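PDB 3SK9: CRISPR-associated endonuclease/helicase Cas3 from Thermus thermophilus HB8, which cuts single-stranded DNA with its metal-dependent HD nuclease domain, the part present here, and in full length adds a helicase for CRISPR defence against mobile genetic elements. Local coordinates for residues L27-D32 and V212-S217; A69-H74 and M203-F208. All coordinates share one frame; numbering follows the deposited sequence.

Contact 1 (L27-D32 and V212-S217)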
# COMPACT_ATOMS: atom_id res chain seq x y z
N LEU A 27 3.99 6.62 -8.01
CA LEU A 27 4.03 7.26 -6.68
C LEU A 27 2.69 7.92 -6.32
O LEU A 27 2.28 7.92 -5.15
CB LEU A 27 5.13 8.33 -6.63
CG LEU A 27 5.23 9.10 -5.32
CD1 LEU A 27 5.57 8.20 -4.13
CD2 LEU A 27 6.29 10.21 -5.51
N ALA A 28 2.02 8.50 -7.33
CA ALA A 28 0.70 9.10 -7.12
C ALA A 28 -0.29 8.03 -6.66
O ALA A 28 -1.08 8.26 -5.74
CB ALA A 28 0.20 9.77 -8.38
N HIS A 29 -0.26 6.86 -7.31
CA HIS A 29 -1.15 5.79 -6.93
C HIS A 29 -0.83 5.32 -5.52
O HIS A 29 -1.72 5.03 -4.73
CB HIS A 29 -1.03 4.62 -7.90
CG HIS A 29 -1.92 3.47 -7.54
ND1 HIS A 29 -3.29 3.55 -7.58
CD2 HIS A 29 -1.63 2.23 -7.09
CE1 HIS A 29 -3.81 2.40 -7.18
NE2 HIS A 29 -2.83 1.58 -6.88
N MET A 30 0.45 5.24 -5.17
CA MET A 30 0.83 4.77 -3.81
C MET A 30 0.37 5.76 -2.74
O MET A 30 -0.15 5.39 -1.67
CB MET A 30 2.36 4.53 -3.71
CG MET A 30 2.91 3.30 -4.51
SD MET A 30 4.76 3.40 -4.66
CE MET A 30 5.24 3.20 -2.95
N LEU A 31 0.51 7.05 -3.03
CA LEU A 31 0.09 8.04 -2.04
C LEU A 31 -1.44 8.10 -1.93
O LEU A 31 -2.00 8.31 -0.81
CB LEU A 31 0.66 9.41 -2.37
CG LEU A 31 2.17 9.58 -2.20
CD1 LEU A 31 2.62 10.93 -2.82
CD2 LEU A 31 2.58 9.49 -0.73
N ASP A 32 -2.13 7.90 -3.06
CA ASP A 32 -3.60 7.86 -3.03
C ASP A 32 -4.08 6.69 -2.15
O ASP A 32 -5.07 6.82 -1.42
CB ASP A 32 -4.20 7.63 -4.43
CG ASP A 32 -4.02 8.85 -5.36
OD1 ASP A 32 -3.71 9.93 -4.83
OD2 ASP A 32 -4.19 8.69 -6.58
N VAL A 212 -10.23 1.20 -3.93
CA VAL A 212 -10.81 2.58 -3.98
C VAL A 212 -9.87 3.45 -4.85
O VAL A 212 -10.32 4.11 -5.80
CB VAL A 212 -10.90 3.20 -2.59
CG1 VAL A 212 -11.36 4.69 -2.67
CG2 VAL A 212 -11.89 2.45 -1.75
N ALA A 213 -8.58 3.45 -4.52
CA ALA A 213 -7.62 4.37 -5.19
C ALA A 213 -7.42 4.06 -6.66
O ALA A 213 -7.04 4.94 -7.47
CB ALA A 213 -6.28 4.35 -4.44
N SER A 214 -7.77 2.84 -7.06
CA SER A 214 -7.56 2.42 -8.45
C SER A 214 -8.65 2.92 -9.39
O SER A 214 -8.55 2.71 -10.60
CB SER A 214 -7.51 0.88 -8.54
OG SER A 214 -6.24 0.41 -8.11
N ASP A 215 -9.70 3.53 -8.84
CA ASP A 215 -10.84 3.97 -9.67
C ASP A 215 -10.63 5.44 -10.08
O ASP A 215 -10.70 6.33 -9.26
CB ASP A 215 -12.14 3.83 -8.89
CG ASP A 215 -13.39 4.11 -9.76
OD1 ASP A 215 -13.30 4.79 -10.83
OD2 ASP A 215 -14.47 3.66 -9.35
N PRO A 216 -10.33 5.67 -11.38
CA PRO A 216 -10.02 7.07 -11.76
C PRO A 216 -11.22 8.00 -11.65
O PRO A 216 -11.06 9.24 -11.67
CB PRO A 216 -9.53 6.94 -13.20
CG PRO A 216 -10.04 5.66 -13.69
CD PRO A 216 -10.12 4.73 -12.48
N SER A 217 -12.42 7.46 -11.53
CA SER A 217 -13.55 8.34 -11.30
C SER A 217 -13.47 8.95 -9.90
O SER A 217 -14.05 10.00 -9.65
CB SER A 217 -14.89 7.62 -11.52
OG SER A 217 -15.19 6.73 -10.44
O HOH W 1 -4.47 6.22 -7.56

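Contact 2 (A69-H74 and M203-F208)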
# COMPACT_ATOMS: atom_id res chain seq x y z
N ALA A 69 0.89 3.97 5.59
CA ALA A 69 2.11 3.98 4.76
C ALA A 69 2.41 2.57 4.22
O ALA A 69 2.79 2.39 3.06
CB ALA A 69 3.28 4.45 5.59
N LEU A 70 2.25 1.57 5.08
CA LEU A 70 2.49 0.19 4.64
C LEU A 70 1.55 -0.14 3.50
O LEU A 70 1.93 -0.75 2.50
CB LEU A 70 2.19 -0.78 5.79
CG LEU A 70 3.25 -1.17 6.81
CD1 LEU A 70 2.57 -2.11 7.85
CD2 LEU A 70 4.47 -1.83 6.11
N VAL A 71 0.28 0.17 3.69
CA VAL A 71 -0.75 -0.15 2.69
C VAL A 71 -0.46 0.59 1.38
O VAL A 71 -0.78 0.11 0.26
CB VAL A 71 -2.11 0.25 3.27
CG1 VAL A 71 -3.14 0.45 2.20
CG2 VAL A 71 -2.54 -0.84 4.36
N GLY A 72 0.13 1.77 1.50
CA GLY A 72 0.52 2.49 0.29
C GLY A 72 1.51 1.71 -0.59
O GLY A 72 1.71 2.06 -1.77
N LEU A 73 2.16 0.69 -0.04
CA LEU A 73 3.20 -0.02 -0.81
C LEU A 73 2.63 -1.21 -1.55
O LEU A 73 3.40 -1.96 -2.16
CB LEU A 73 4.32 -0.50 0.11
CG LEU A 73 4.91 0.61 1.01
CD1 LEU A 73 5.78 -0.04 2.03
CD2 LEU A 73 5.66 1.62 0.18
N HIS A 74 1.31 -1.41 -1.51
CA HIS A 74 0.67 -2.57 -2.17
C HIS A 74 1.15 -2.76 -3.62
O HIS A 74 1.34 -3.89 -4.05
CB HIS A 74 -0.87 -2.36 -2.13
CG HIS A 74 -1.72 -3.48 -2.67
ND1 HIS A 74 -2.14 -3.53 -3.98
CD2 HIS A 74 -2.30 -4.54 -2.05
CE1 HIS A 74 -2.95 -4.56 -4.15
NE2 HIS A 74 -3.06 -5.20 -3.00
N MET A 203 -3.70 -6.68 5.63
CA MET A 203 -4.09 -7.32 4.38
C MET A 203 -5.42 -6.81 3.85
O MET A 203 -5.52 -6.41 2.69
CB MET A 203 -4.16 -8.84 4.59
CG MET A 203 -4.39 -9.65 3.32
SD MET A 203 -6.12 -9.71 2.80
CE MET A 203 -6.84 -10.58 4.19
N ALA A 204 -6.46 -6.90 4.70
CA ALA A 204 -7.82 -6.52 4.28
C ALA A 204 -7.85 -5.01 3.98
O ALA A 204 -8.52 -4.56 3.03
CB ALA A 204 -8.82 -6.88 5.40
N LEU A 205 -7.14 -4.22 4.79
CA LEU A 205 -7.16 -2.76 4.59
C LEU A 205 -6.53 -2.43 3.24
O LEU A 205 -7.05 -1.59 2.51
CB LEU A 205 -6.39 -2.05 5.71
CG LEU A 205 -6.32 -0.51 5.61
CD1 LEU A 205 -7.70 0.10 5.69
CD2 LEU A 205 -5.37 0.02 6.76
N ALA A 206 -5.42 -3.10 2.92
CA ALA A 206 -4.72 -2.81 1.66
C ALA A 206 -5.56 -3.23 0.45
O ALA A 206 -5.62 -2.49 -0.53
CB ALA A 206 -3.35 -3.46 1.61
N SER A 207 -6.25 -4.37 0.56
CA SER A 207 -7.16 -4.81 -0.49
C SER A 207 -8.27 -3.76 -0.80
O SER A 207 -8.52 -3.35 -1.97
CB SER A 207 -7.79 -6.14 -0.11
OG SER A 207 -8.82 -6.45 -0.99
N PHE A 208 -8.91 -3.29 0.24
CA PHE A 208 -9.91 -2.23 0.08
C PHE A 208 -9.31 -0.90 -0.40
O PHE A 208 -9.82 -0.27 -1.33
CB PHE A 208 -10.64 -2.01 1.40
CG PHE A 208 -11.65 -0.89 1.36
CD1 PHE A 208 -12.88 -1.07 0.72
CD2 PHE A 208 -11.39 0.33 2.00
CE1 PHE A 208 -13.85 -0.04 0.70
CE2 PHE A 208 -12.37 1.39 1.97
CZ PHE A 208 -13.59 1.18 1.33

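Contact 1 (L27-D32 and V212-S217)
A single water molecule joins His-29, Asp-32 and the backbone carbonyl of Ala-213, and it supplies the polar link that the protein atoms do not make directly. The water lies 2.9 Å from His-29 ND1, gives one hydrogen to Asp-32 OD2 at 2.7 Å and the other to Ala-213 O at 2.9 Å. Directly, His-29 ND1 and Ala-213 O stay 4.0 Å apart, the carbonyl oxygen sitting at the ring edge near its plane. With CG anti to the backbone N (chi1 179°), the imidazole of His-29 is carried toward Ser-214, near the C-terminal end of helix 196-213, and CE1 comes to 3.3 Å from Ser-214 OG, which lies obliquely to the ring. Asp-210 serves both groups: its backbone O is hydrogen-bonded to Ser-214 OG and its OD1 to His-29 NE2, so both ring nitrogens have partners and the ring's rotation is fixed. His-29 and Asp-210 are metal-binding residues of the HD domain, whose helical core carries a divalent-cation site completed by His-74 and Asp-75. The water would probably lie in the second shell of a bound metal, tying one ligand to the helix bearing another. Alongside it, the helices pack through small groups: Asp-32 CB meets Ala-213 CB at 3.9 Å, where the backbones come within 5.7 Å between the CA atoms of the same two residues. The Asp-32 carboxylate is hydrogen-bonded to Tyr-230 OH through OD1 and salt-bridged to Arg-223 through OD2, an arrangement that would probably keep it ionised despite burial.

Contact 2 (A69-H74 and M203-F208)
The His-Asp element that names the HD superfamily begins at His-74, just after helix 60-71, and here that histidine and Val-71 both rest on Ala-206 of helix 196-213. The methyl of Ala-206 points at the opposing segment and is shared: its CB lies 3.9 Å from Val-71 CG2 and 4.0 Å from His-74 CD2. Val-71 straddles this small residue with its two branches. CG1, anti to the backbone N (chi1 159°), touches the backbone itself, 3.7 Å from Ala-206 CA, while CG2 also reaches back by one residue to meet Leu-205 CD2 at 3.8 Å. The valine and leucine side chains cross at about a right angle, the leucine coming in from the flank of its helix. So small a residue as alanine lets the backbones draw close, with 4.9 Å between the CA atoms of Val-71 and Ala-206. Thr-33 and Ala-37 of helix 26-43 also touch Val-71, and Val-40 touches Leu-205, making this a three-helix junction in the core of the HD domain. A type I beta turn runs from Val-71 to His-74, closed by a bond of 3.1 Å from His-74 N to Val-71 O, and it brings the histidine round to the same side as the valine. From there its ring extends with CG anti to the backbone N (chi1 -176°), and the carbonyl oxygen of Ala-206 stands over one face, 4.1 Å above the ring plane and offset toward the rim. Asp-210, a fellow metal ligand, lies farther along the same helix and touches the imidazole of His-74.

From the N terminus, the chain first lays down helix 26-43, whose opening turns carry the 27-32 half of contact 1. It then reaches helix 60-71 and the turn after it, one half of contact 2. A long, largely helical excursion follows before helix 196-213 and the residues following it return and close both loops in sequence: residues 203-208 complete contact 2 first, and 212-217 complete contact 1 afterwards, so the smaller loop lies wholly within the larger. This returning stretch is therefore joined to two earlier parts of the fold, which also touch each other where Met-30 packs against Gly-72 and Leu-73. Between them the contacts bring His-29 and His-74 to Asp-210.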